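DyP (Bjerkandera adusta, PDB 3VXJ) is a heme b enzyme of the dye-decolorizing peroxidase family that probably uses peroxide to oxidise dyes and phenolic compounds. Local coordinates at residues Leu8-Gly13 with Leu430-Ala435. Residues are numbered along the deposited sequence; the frame is centred on the assembly and turned at random.
Sequences LNNIQG and LPSISA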
loop_
_atom_site.group_PDB
_atom_site.type_symbol
_atom_site.label_atom_id
_atom_site.label_comp_id
_atom_site.label_asym_id
_atom_site.label_seq_id
_atom_site.Cartn_x
_atom_site.Cartn_y
_atom_site.Cartn_z
ATOM N N LEU A 8 -14.542 9.792 14.877
ATOM C CA LEU A 8 -14.192 8.427 14.482
ATOM C C LEU A 8 -15.377 7.637 13.934
ATOM O O LEU A 8 -15.192 6.743 13.111
ATOM C CB LEU A 8 -13.567 7.668 15.653
ATOM C CG LEU A 8 -12.329 8.266 16.328
ATOM C CD1 LEU A 8 -11.874 7.376 17.472
ATOM C CD2 LEU A 8 -11.199 8.479 15.344
ATOM N N ASN A 9 -16.583 7.959 14.392
ATOM C CA ASN A 9 -17.794 7.325 13.876
ATOM C C ASN A 9 -18.162 7.751 12.456
ATOM O O ASN A 9 -19.066 7.170 11.852
ATOM C CB ASN A 9 -18.987 7.571 14.808
ATOM C CG ASN A 9 -18.854 6.853 16.135
ATOM O OD1 ASN A 9 -19.308 5.720 16.285
ATOM N ND2 ASN A 9 -18.229 7.509 17.107
ATOM N N ASN A 10 -17.460 8.760 11.933
ATOM C CA ASN A 10 -17.780 9.315 10.622
ATOM C C ASN A 10 -16.695 9.088 9.574
ATOM O O ASN A 10 -16.853 9.487 8.422
ATOM C CB ASN A 10 -18.085 10.811 10.724
ATOM C CG ASN A 10 -18.932 11.300 9.573
ATOM O OD1 ASN A 10 -19.856 10.600 9.148
ATOM N ND2 ASN A 10 -18.617 12.488 9.045
ATOM N N ILE A 11 -15.599 8.452 9.976
ATOM C CA ILE A 11 -14.463 8.214 9.082
ATOM C C ILE A 11 -14.453 6.744 8.689
ATOM O O ILE A 11 -14.517 5.863 9.543
ATOM C CB ILE A 11 -13.128 8.602 9.767
ATOM C CG1 ILE A 11 -13.109 10.119 10.018
ATOM C CG2 ILE A 11 -11.930 8.174 8.898
ATOM C CD1 ILE A 11 -12.110 10.592 11.061
ATOM N N GLN A 12 -14.406 6.471 7.391
ATOM C CA GLN A 12 -14.329 5.090 6.933
ATOM C C GLN A 12 -13.087 4.398 7.508
ATOM O O GLN A 12 -11.965 4.909 7.413
ATOM C CB GLN A 12 -14.396 5.023 5.406
ATOM C CG GLN A 12 -15.741 5.480 4.831
ATOM C CD GLN A 12 -15.966 4.980 3.424
ATOM O OE1 GLN A 12 -16.005 3.776 3.193
ATOM N NE2 GLN A 12 -16.096 5.897 2.468
ATOM N N GLY A 13 -13.305 3.242 8.134
ATOM C CA GLY A 13 -12.308 2.667 9.025
ATOM C C GLY A 13 -10.999 2.232 8.388
ATOM O O GLY A 13 -9.959 2.271 9.039
ATOM N N LEU A 430 -12.596 8.244 -0.974
ATOM C CA LEU A 430 -13.486 7.680 0.043
ATOM C C LEU A 430 -14.044 8.812 0.883
ATOM O O LEU A 430 -13.323 9.397 1.686
ATOM C CB LEU A 430 -12.745 6.686 0.943
ATOM C CG LEU A 430 -12.514 5.276 0.403
ATOM C CD1 LEU A 430 -11.497 5.261 -0.733
ATOM C CD2 LEU A 430 -12.070 4.372 1.528
ATOM N N PRO A 431 -15.345 9.120 0.714
ATOM C CA PRO A 431 -15.917 10.212 1.495
ATOM C C PRO A 431 -16.123 9.819 2.963
ATOM O O PRO A 431 -16.020 8.635 3.338
ATOM C CB PRO A 431 -17.284 10.433 0.827
ATOM C CG PRO A 431 -17.169 9.797 -0.544
ATOM C CD PRO A 431 -16.277 8.625 -0.311
ATOM N N SER A 432 -16.410 10.809 3.799
ATOM C CA SER A 432 -16.909 10.518 5.137
ATOM C C SER A 432 -18.230 9.755 5.050
ATOM O O SER A 432 -18.915 9.739 4.012
ATOM C CB SER A 432 -17.105 11.808 5.934
ATOM O OG SER A 432 -18.221 12.531 5.445
ATOM N N ILE A 433 -18.607 9.138 6.156
ATOM C CA ILE A 433 -19.820 8.339 6.181
ATOM C C ILE A 433 -21.048 9.236 5.977
ATOM O O ILE A 433 -21.948 8.895 5.199
ATOM C CB ILE A 433 -19.882 7.464 7.456
ATOM C CG1 ILE A 433 -18.730 6.438 7.430
ATOM C CG2 ILE A 433 -21.242 6.758 7.591
ATOM C CD1 ILE A 433 -18.615 5.574 8.668
ATOM N N SER A 434 -21.070 10.392 6.641
ATOM C CA SER A 434 -22.161 11.345 6.455
ATOM C C SER A 434 -22.204 11.859 5.015
ATOM O O SER A 434 -23.280 11.991 4.441
ATOM C CB SER A 434 -22.076 12.498 7.468
ATOM O OG SER A 434 -20.872 13.229 7.327
ATOM N N ALA A 435 -21.042 12.113 4.409
ATOM C CA ALA A 435 -21.025 12.606 3.030
ATOM C C ALA A 435 -21.588 11.590 2.041
ATOM O O ALA A 435 -22.181 11.969 1.034
ATOM C CB ALA A 435 -19.634 13.044 2.621
HETATM O O HOH W 1 -13.980 8.639 5.517
#
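Asn10 meets the first turn of helix 433-440 with both its backbone and its amide. Asn10 O accepts from Ile433 N at 2.9 Å, nearly straight at 173°. With CG of Asn10 anti to its backbone N (chi1 -157°), the amide reaches Ser434 and grips it twice. Asn10 OD1 accepts from Ser434 N at 2.8 Å, a more bent bond, while Asn10 ND2 donates, close to the amide plane, to Ser434 OG at 2.9 Å. An alanine in place of Asn10 would probably leave Ser434 N and OG without these partners and the first helical turn less firmly fixed to the loop.

Deeper in, Gln12 NE2 points straight at a lone pair of Pro431 O, 2.9 Å away, and a water accepts from Gln12 N and donates to the same oxygen. Leu69 N holds Gln12 OE1, fixing the rotation of this buried amide. Ile433 lays CG1 against the Asn10 backbone and crosses the Gln12 chain, with Ile433 CD1 3.6 Å from Asn9 O. Ser432, the N-cap, positions the turn: Ser432 OG accepts from Ala435 N at 3.0 Å.

The loop before helix 13-16 thus packs on the helix following strand 420-430, an outer strand of a four-stranded antiparallel sheet consistent with the family's ferredoxin-like fold. Chemically, Asn10 and Ser432 supply acceptors to three N-H groups of the first turn, which would complement the partial positive charge of the helix start.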